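Local coordinates for P43 (Trichuris muris, PDB 6QIX), which is the major secreted protein of a parasitic whipworm, tethers to extracellular matrix and inhibits the function of the host cytokine interleukin-13, at residues Gly60-Pro65 against Glu126-Cys131; Cys343-Glu348 against Glu360-Val365; Leu111-Leu114 against Gly118-Tyr121. All coordinates share one frame; numbering follows the deposited sequence. Where two conformers were deposited one is given.

Contact 1 (Gly60-Pro65 against Glu126-Cys131); sequences GVMDLP and EKLKQC
Val61 and Met62, in the loop between helix 39-49 and strand 79-85, rest on Lys127 and Leu128 of the short helix 126-129, a loop-on-helix packing made mostly by side chains, with the Val61 carbonyl also against the lysine stem, and lying near the protein surface. Val61 has more area buried here than any other residue. Its CG1 branch does the touching: it stands anti to the backbone N (chi1 178°), which sends it toward the helix while CG2 stays behind. CG1 meets two partners, Lys127 CE at 3.6 Å and Leu128 CD2 at 3.8 Å, and thus lies where the lysine stem and the leucine fork come together. Lys127 is also extended at its first three torsions, and its CD and CE methylenes pass obliquely across Val61, with Val61 O 3.7 Å from Lys127 CE. This lets methylene groups serve the apolar patch while NZ is carried past it, where it makes a weak hydrogen bond to a di(hydroxyethyl)ether molecule, probably from the crystallisation liquor. Leu128 divides its two methyls between neighbouring loop residues: CD2 faces valine, and CD1 lies 3.8 Å from Met62 SD in one of the two conformers of that methionine. The thioether bends at its last torsion, and Met62 also touches Ile124, just ahead of the helix. Leu128 also packs on Phe149 of helix 139-151, so it touches both the loop and that longer helix. The loop itself is tightened beside the contact, for Gly60 adopts a positive phi and Asp63 folds back to it: Gly60 N donates to Asp63 OD2 over 2.8 Å, reaching the oxygen from above the carboxylate plane, 56° out of it.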
loop_
_atom_site.group_PDB
_atom_site.type_symbol
_atom_site.label_atom_id
_atom_site.label_comp_id
_atom_site.label_asym_id
_atom_site.label_seq_id
_atom_site.Cartn_x
_atom_site.Cartn_y
_atom_site.Cartn_z
ATOM N N GLY A 60 11.937 -8.885 4.914
ATOM C CA GLY A 60 10.791 -9.756 5.077
ATOM C C GLY A 60 9.452 -9.086 4.876
ATOM O O GLY A 60 8.431 -9.785 4.782
ATOM N N VAL A 61 9.424 -7.759 4.785
ATOM C CA VAL A 61 8.163 -7.054 4.637
ATOM C C VAL A 61 7.694 -7.065 3.191
ATOM O O VAL A 61 6.503 -7.236 2.923
ATOM C CB VAL A 61 8.305 -5.617 5.169
ATOM C CG1 VAL A 61 7.012 -4.845 4.968
ATOM C CG2 VAL A 61 8.723 -5.627 6.622
ATOM N N MET A 62 8.589 -6.853 2.235
ATOM C CA MET A 62 8.183 -6.849 0.836
ATOM C C MET A 62 9.334 -7.370 -0.019
ATOM O O MET A 62 9.734 -6.758 -1.010
ATOM C CB MET A 62 7.728 -5.456 0.394
ATOM C CG MET A 62 8.542 -4.305 0.940
ATOM S SD MET A 62 8.446 -2.839 -0.118
ATOM C CE MET A 62 6.768 -2.966 -0.733
ATOM N N ASP A 63 9.878 -8.518 0.364
ATOM C CA ASP A 63 10.927 -9.155 -0.415
ATOM C C ASP A 63 10.311 -10.033 -1.500
ATOM O O ASP A 63 9.106 -10.310 -1.509
ATOM C CB ASP A 63 11.847 -9.959 0.503
ATOM C CG ASP A 63 12.677 -9.065 1.418
ATOM O OD1 ASP A 63 12.896 -7.885 1.051
ATOM O OD2 ASP A 63 13.108 -9.536 2.491
ATOM N N LEU A 64 11.163 -10.455 -2.451
ATOM C CA LEU A 64 10.726 -11.388 -3.462
ATOM C C LEU A 64 10.470 -12.757 -2.828
ATOM O O LEU A 64 11.055 -13.097 -1.783
ATOM C CB LEU A 64 11.768 -11.503 -4.563
ATOM C CG LEU A 64 12.140 -10.251 -5.335
ATOM C CD1 LEU A 64 13.191 -10.630 -6.425
ATOM C CD2 LEU A 64 10.893 -9.621 -5.966
ATOM N N PRO A 65 9.599 -13.566 -3.432
ATOM C CA PRO A 65 9.276 -14.857 -2.823
ATOM C C PRO A 65 10.517 -15.720 -2.656
ATOM O O PRO A 65 11.464 -15.646 -3.438
ATOM C CB PRO A 65 8.272 -15.487 -3.797
ATOM C CG PRO A 65 8.225 -14.591 -5.010
ATOM C CD PRO A 65 8.740 -13.261 -4.595
ATOM N N GLU A 126 1.808 -0.241 -0.672
ATOM C CA GLU A 126 0.757 0.227 0.223
ATOM C C GLU A 126 0.960 -0.301 1.645
ATOM O O GLU A 126 0.515 0.328 2.615
ATOM C CB GLU A 126 -0.622 -0.190 -0.303
ATOM C CG GLU A 126 -1.077 0.515 -1.572
ATOM C CD GLU A 126 -1.403 2.017 -1.411
ATOM O OE1 GLU A 126 -1.744 2.477 -0.290
ATOM O OE2 GLU A 126 -1.324 2.734 -2.464
ATOM N N LYS A 127 1.594 -1.467 1.782
ATOM C CA LYS A 127 1.852 -2.028 3.109
ATOM C C LYS A 127 2.685 -1.078 3.955
ATOM O O LYS A 127 2.452 -0.929 5.177
ATOM C CB LYS A 127 2.583 -3.354 2.940
ATOM C CG LYS A 127 2.980 -4.080 4.209
ATOM C CD LYS A 127 3.209 -5.579 3.927
ATOM C CE LYS A 127 3.703 -6.368 5.148
ATOM N NZ LYS A 127 2.949 -7.661 5.334
ATOM N N LEU A 128 3.667 -0.421 3.315
ATOM C CA LEU A 128 4.534 0.524 4.010
ATOM C C LEU A 128 3.884 1.897 4.144
ATOM O O LEU A 128 4.022 2.536 5.186
ATOM C CB LEU A 128 5.870 0.650 3.294
ATOM C CG LEU A 128 6.747 -0.591 3.339
ATOM C CD1 LEU A 128 8.073 -0.344 2.664
ATOM C CD2 LEU A 128 6.976 -1.039 4.750
ATOM N N LYS A 129 3.179 2.357 3.119
ATOM C CA LYS A 129 2.440 3.611 3.220
ATOM C C LYS A 129 1.469 3.564 4.395
ATOM O O LYS A 129 1.264 4.567 5.093
ATOM C CB LYS A 129 1.691 3.892 1.902
ATOM C CG LYS A 129 2.596 4.107 0.717
ATOM C CD LYS A 129 1.794 4.045 -0.571
ATOM C CE LYS A 129 1.188 5.360 -0.909
ATOM N NZ LYS A 129 0.541 5.331 -2.291
ATOM N N GLN A 130 0.919 2.391 4.681
ATOM C CA GLN A 130 -0.071 2.295 5.739
ATOM C C GLN A 130 0.539 2.449 7.121
ATOM O O GLN A 130 -0.216 2.601 8.103
ATOM C CB GLN A 130 -0.837 0.976 5.568
ATOM C CG GLN A 130 -1.855 1.082 4.430
ATOM C CD GLN A 130 -2.488 -0.230 4.049
ATOM O OE1 GLN A 130 -2.284 -1.228 4.709
ATOM N NE2 GLN A 130 -3.202 -0.251 2.948
ATOM N N CYS A 131 1.868 2.478 7.235
ATOM C CA CYS A 131 2.458 2.775 8.532
ATOM C C CYS A 131 2.013 4.143 9.013
ATOM O O CYS A 131 1.986 4.408 10.224
ATOM C CB CYS A 131 3.987 2.749 8.464
ATOM S SG CYS A 131 4.697 1.098 8.148
#

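Contact 2 (Cys343-Glu348 against Glu360-Val365); sequences CCHPYE and EYCKRV. With ACT (acetate ion), chain G.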
loop_
_atom_site.group_PDB
_atom_site.type_symbol
_atom_site.label_atom_id
_atom_site.label_comp_id
_atom_site.label_asym_id
_atom_site.label_seq_id
_atom_site.Cartn_x
_atom_site.Cartn_y
_atom_site.Cartn_z
ATOM N N CYS A 343 -5.648 -7.722 15.789
ATOM C CA CYS A 343 -5.429 -6.321 15.446
ATOM C C CYS A 343 -5.140 -6.173 13.951
ATOM O O CYS A 343 -4.618 -7.084 13.304
ATOM C CB CYS A 343 -4.210 -5.728 16.216
ATOM S SG CYS A 343 -4.186 -6.007 17.995
ATOM N N CYS A 344 -5.417 -4.996 13.400
ATOM C CA CYS A 344 -5.162 -4.813 11.958
ATOM C C CYS A 344 -3.952 -3.925 11.672
ATOM O O CYS A 344 -3.657 -2.964 12.388
ATOM C CB CYS A 344 -6.388 -4.231 11.230
ATOM S SG CYS A 344 -7.770 -5.388 11.147
ATOM N N HIS A 345 -3.254 -4.265 10.612
ATOM C CA HIS A 345 -2.115 -3.514 10.134
ATOM C C HIS A 345 -2.464 -2.023 10.091
ATOM O O HIS A 345 -3.508 -1.656 9.530
ATOM C CB HIS A 345 -1.753 -4.034 8.730
ATOM C CG HIS A 345 -0.515 -3.426 8.163
ATOM N ND1 HIS A 345 0.738 -3.829 8.559
ATOM C CD2 HIS A 345 -0.333 -2.402 7.295
ATOM C CE1 HIS A 345 1.647 -3.126 7.911
ATOM N NE2 HIS A 345 1.021 -2.246 7.141
ATOM N N PRO A 346 -1.578 -1.135 10.574
ATOM C CA PRO A 346 -0.171 -1.378 10.969
ATOM C C PRO A 346 0.034 -1.773 12.441
ATOM O O PRO A 346 1.144 -1.679 12.977
ATOM C CB PRO A 346 0.499 -0.037 10.699
ATOM C CG PRO A 346 -0.593 0.954 10.995
ATOM C CD PRO A 346 -1.879 0.296 10.462
ATOM N N TYR A 347 -1.025 -2.249 13.083
ATOM C CA TYR A 347 -0.965 -2.749 14.453
ATOM C C TYR A 347 -0.913 -4.274 14.485
ATOM O O TYR A 347 -1.277 -4.947 13.530
ATOM C CB TYR A 347 -2.179 -2.249 15.238
ATOM C CG TYR A 347 -2.264 -0.732 15.362
ATOM C CD1 TYR A 347 -1.781 -0.085 16.508
ATOM C CD2 TYR A 347 -2.812 0.054 14.342
ATOM C CE1 TYR A 347 -1.880 1.301 16.644
ATOM C CE2 TYR A 347 -2.888 1.417 14.465
ATOM C CZ TYR A 347 -2.415 2.035 15.609
ATOM O OH TYR A 347 -2.486 3.409 15.708
ATOM N N GLU A 348 -0.443 -4.813 15.611
ATOM C CA GLU A 348 -0.423 -6.250 15.846
ATOM C C GLU A 348 -0.697 -6.496 17.329
ATOM O O GLU A 348 -0.477 -5.612 18.153
ATOM C CB GLU A 348 0.933 -6.844 15.442
ATOM C CG GLU A 348 2.098 -6.289 16.288
ATOM C CD GLU A 348 3.515 -6.739 15.854
ATOM O OE1 GLU A 348 3.692 -7.590 14.953
ATOM O OE2 GLU A 348 4.479 -6.206 16.429
ATOM N N GLU A 360 6.922 -2.855 14.609
ATOM C CA GLU A 360 8.165 -2.139 14.878
ATOM C C GLU A 360 8.628 -1.340 13.663
ATOM O O GLU A 360 9.101 -0.205 13.804
ATOM C CB GLU A 360 9.268 -3.095 15.319
ATOM C CG GLU A 360 10.502 -2.360 15.779
ATOM C CD GLU A 360 10.338 -1.664 17.133
ATOM O OE1 GLU A 360 9.357 -1.948 17.885
ATOM O OE2 GLU A 360 11.231 -0.835 17.465
ATOM N N TYR A 361 8.510 -1.912 12.463
ATOM C CA TYR A 361 9.040 -1.208 11.304
ATOM C C TYR A 361 8.160 -0.036 10.904
ATOM O O TYR A 361 8.591 0.769 10.079
ATOM C CB TYR A 361 9.235 -2.154 10.098
ATOM C CG TYR A 361 7.985 -2.795 9.549
ATOM C CD1 TYR A 361 7.170 -2.140 8.625
ATOM C CD2 TYR A 361 7.622 -4.070 9.941
ATOM C CE1 TYR A 361 6.040 -2.732 8.154
ATOM C CE2 TYR A 361 6.502 -4.668 9.450
ATOM C CZ TYR A 361 5.711 -3.999 8.572
ATOM O OH TYR A 361 4.583 -4.617 8.081
ATOM N N CYS A 362 6.968 0.100 11.492
ATOM C CA CYS A 362 6.094 1.232 11.202
ATOM C C CYS A 362 6.248 2.387 12.172
ATOM O O CYS A 362 5.690 3.455 11.918
ATOM C CB CYS A 362 4.608 0.839 11.229
ATOM S SG CYS A 362 4.061 -0.026 9.777
ATOM N N LYS A 363 6.944 2.193 13.283
ATOM C CA LYS A 363 6.999 3.209 14.318
ATOM C C LYS A 363 7.634 4.487 13.798
ATOM O O LYS A 363 8.552 4.455 12.971
ATOM C CB LYS A 363 7.786 2.682 15.518
ATOM C CG LYS A 363 6.943 1.809 16.453
ATOM C CD LYS A 363 7.742 1.207 17.593
ATOM C CE LYS A 363 6.847 0.309 18.422
ATOM N NZ LYS A 363 7.598 -0.420 19.469
ATOM N N ARG A 364 7.125 5.626 14.275
ATOM C CA ARG A 364 7.783 6.896 14.010
ATOM C C ARG A 364 9.213 6.837 14.531
ATOM O O ARG A 364 9.522 6.099 15.469
ATOM C CB ARG A 364 7.008 8.051 14.649
ATOM C CG ARG A 364 5.813 8.485 13.813
ATOM C CD ARG A 364 5.010 9.573 14.474
ATOM N NE ARG A 364 5.645 10.873 14.321
ATOM C CZ ARG A 364 5.165 12.007 14.821
ATOM N NH1 ARG A 364 4.037 12.009 15.514
ATOM N NH2 ARG A 364 5.822 13.140 14.631
ATOM N N VAL A 365 10.098 7.613 13.903
ATOM C CA VAL A 365 11.518 7.518 14.237
ATOM C C VAL A 365 11.733 7.688 15.737
ATOM O O VAL A 365 12.502 6.944 16.350
ATOM C CB VAL A 365 12.334 8.542 13.424
ATOM C CG1 VAL A 365 12.226 8.250 11.918
ATOM C CG2 VAL A 365 11.871 9.959 13.752
HETATM C C ACT G . 8.089 12.287 12.359
HETATM O O ACT G . 7.829 13.332 13.022
HETATM O OXT ACT G . 7.852 11.088 12.650
HETATM C CH3 ACT G . 8.753 12.482 10.982
HETATM O O HOH W 1 6.664 -5.719 15.120
#
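A cis-proline turn joins strands 339-344 and 347-349, and its two central residues, His345 and Pro346, meet Tyr361 and Cys362 of the 3-10 segment 360-362. The peptide bond before Pro346 is cis, and the turn is closed by Tyr347 N donating to Cys344 O over 2.8 Å. Within it the proline folds onto the imidazole, its CB lying over the centre of one face of the His345 ring. Pro346 CB also packs against Cys362 SG at 3.7 Å, and that sulfur continues as the disulfide to Cys131, so the turn is pressed against a covalent crosslink. Cys362 SG approaches the imidazole obliquely, 5.0 Å from the centroid of the His345 ring. Tyr361 comes to the same ring at its edge: Tyr361 OH lies near the imidazole plane, 3.3 Å from His345 CE1, and the two side chains run at about a right angle. With chi1 at 63°, the phenol is folded between its own backbone N and carbonyl carbon, which brings the hydroxyl back to the turn. Both imidazole nitrogens are engaged, ND1 with Lys359 NZ and NE2 with Lys127 O, a pairing consistent with a proton on NE2; together they fix the rotation of the ring. A water links the two segments, donating to Glu348 OE2 at 2.6 Å and accepting from Glu360 N at 2.9 Å. Farther along, Arg364 NE and NH2 grip both oxygens of an acetate, probably from the crystallisation liquor, which Asn88 also binds. With Cys343 joined to Cys356 and Cys344 to Cys244, the arrangement is that of a type VIa turn, with proline as its third residue, in a disulfide-rich beta region.

Contact 3 (Leu111-Leu114 against Gly118-Tyr121); sequences LPKL and GCGY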
loop_
_atom_site.group_PDB
_atom_site.type_symbol
_atom_site.label_atom_id
_atom_site.label_comp_id
_atom_site.label_asym_id
_atom_site.label_seq_id
_atom_site.Cartn_x
_atom_site.Cartn_y
_atom_site.Cartn_z
ATOM N N LEU A 111 10.630 -10.376 -13.380
ATOM C CA LEU A 111 10.385 -10.624 -11.966
ATOM C C LEU A 111 9.432 -11.795 -11.781
ATOM O O LEU A 111 8.613 -12.084 -12.654
ATOM C CB LEU A 111 9.778 -9.368 -11.294
ATOM C CG LEU A 111 10.689 -8.165 -11.235
ATOM C CD1 LEU A 111 9.943 -6.877 -10.926
ATOM C CD2 LEU A 111 11.750 -8.457 -10.198
ATOM N N PRO A 112 9.530 -12.506 -10.648
ATOM C CA PRO A 112 8.577 -13.592 -10.386
ATOM C C PRO A 112 7.193 -13.073 -10.056
ATOM O O PRO A 112 7.022 -11.959 -9.532
ATOM C CB PRO A 112 9.179 -14.316 -9.171
ATOM C CG PRO A 112 9.879 -13.214 -8.417
ATOM C CD PRO A 112 10.476 -12.305 -9.530
ATOM N N LYS A 113 6.193 -13.903 -10.331
ATOM C CA LYS A 113 4.858 -13.619 -9.812
ATOM C C LYS A 113 4.861 -13.706 -8.296
ATOM O O LYS A 113 5.508 -14.579 -7.729
ATOM C CB LYS A 113 3.840 -14.596 -10.381
ATOM C CG LYS A 113 3.720 -14.455 -11.897
ATOM C CD LYS A 113 3.117 -15.680 -12.553
ATOM C CE LYS A 113 1.704 -15.898 -12.089
ATOM N NZ LYS A 113 0.956 -16.683 -13.082
ATOM N N LEU A 114 4.110 -12.794 -7.631
ATOM C CA LEU A 114 3.986 -12.806 -6.162
ATOM C C LEU A 114 2.818 -13.686 -5.732
ATOM O O LEU A 114 1.761 -13.676 -6.383
ATOM C CB LEU A 114 3.775 -11.378 -5.621
ATOM C CG LEU A 114 4.838 -10.388 -6.093
ATOM C CD1 LEU A 114 4.500 -8.942 -5.716
ATOM C CD2 LEU A 114 6.180 -10.824 -5.557
ATOM N N GLY A 118 0.093 -11.902 -7.854
ATOM C CA GLY A 118 0.495 -11.955 -9.254
ATOM C C GLY A 118 1.528 -10.888 -9.544
ATOM O O GLY A 118 2.475 -10.699 -8.778
ATOM N N CYS A 119 1.356 -10.133 -10.629
ATOM C CA CYS A 119 2.334 -9.096 -10.942
ATOM C C CYS A 119 1.943 -7.841 -10.162
ATOM O O CYS A 119 1.411 -6.856 -10.690
ATOM C CB CYS A 119 2.427 -8.890 -12.455
ATOM S SG CYS A 119 3.044 -10.443 -13.276
ATOM N N GLY A 120 2.228 -7.883 -8.868
ATOM C CA GLY A 120 1.712 -6.880 -7.955
ATOM C C GLY A 120 2.686 -5.786 -7.567
ATOM O O GLY A 120 2.426 -5.053 -6.611
ATOM N N TYR A 121 3.786 -5.627 -8.309
ATOM C CA TYR A 121 4.840 -4.710 -7.877
ATOM C C TYR A 121 4.397 -3.254 -7.807
ATOM O O TYR A 121 5.023 -2.457 -7.093
ATOM C CB TYR A 121 6.019 -4.862 -8.815
ATOM C CG TYR A 121 6.597 -6.248 -8.699
ATOM C CD1 TYR A 121 7.500 -6.528 -7.694
ATOM C CD2 TYR A 121 6.198 -7.276 -9.528
ATOM C CE1 TYR A 121 8.038 -7.747 -7.531
ATOM C CE2 TYR A 121 6.765 -8.568 -9.394
ATOM C CZ TYR A 121 7.683 -8.788 -8.390
ATOM O OH TYR A 121 8.238 -10.018 -8.189
#
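The phenol ring of Tyr121 is sandwiched between two leucines of Leu111-Leu114. Leu111 CD1 sits over one face, 3.8 Å from the ring centroid and only 4° off its normal; over the opposite face Leu114 CD1 lies 4.1 Å from the same centroid. Both are CH-pi contacts, and each is made by one methyl placed almost above the middle of the ring. At the edge, in the ring plane, is Pro112 O. Tyr121 OH donates to it over 2.7 Å, the hydroxyl reaching a lone pair in the carbonyl plane, so the ring is held by its hydroxyl as well as by its faces. Two further leucine atoms reach the hydroxyl end: Leu111 CB and Leu114 CD2 approach Tyr121 OH to 3.5 and 3.4 Å. Tyr121 CG is anti to the carbonyl carbon (chi1 -64°), which directs the ring back over the chain that precedes it. Leu64, from the loop after helix 39-49, packs on the same tyrosine. The backbones are tied by a reciprocal pair: Leu114 N donates to Gly118 O at 2.9 Å, and Gly118 N returns a bond to Leu114 O at 2.8 Å. Gly118 has a positive phi as it turns the chain. Next comes Cys119, centre of an inverse gamma turn, disulfide-bonded to Cys164 of strand 163-168. Lys113 leads its amino group away to a salt bridge with Glu159. The result is a single antiparallel bridge, a hydrogen-bonded pair closing a three-residue loop directly after edge strand 109-112 of a three-stranded sheet, with the Tyr121 ring packed between Leu111 and Leu114 beside the bridge.

From the N terminus, the chain first lays down 60-65, then passes through strands 79-85, 95-101 and 109-112 before helix 126-129 returns to it and closes contact 1. Contact 3 is a small closure within that excursion, made immediately after strand 109-112; Leu64 and Pro65 of contact 1 reach it, packing on Tyr121 and Leu114. Contact 2 follows much later, near the C terminus, closing an eleven-residue loop that completes the hairpin of strands 347-349 and 356-358. It does not touch contact 3, but joins contact 1 through the Cys131-Cys362 disulfide and packing of Gln130. Contact 1 thus touches both of the others, lying between the region after strand 109-112 and the C-terminal hairpin and 3-10 segment.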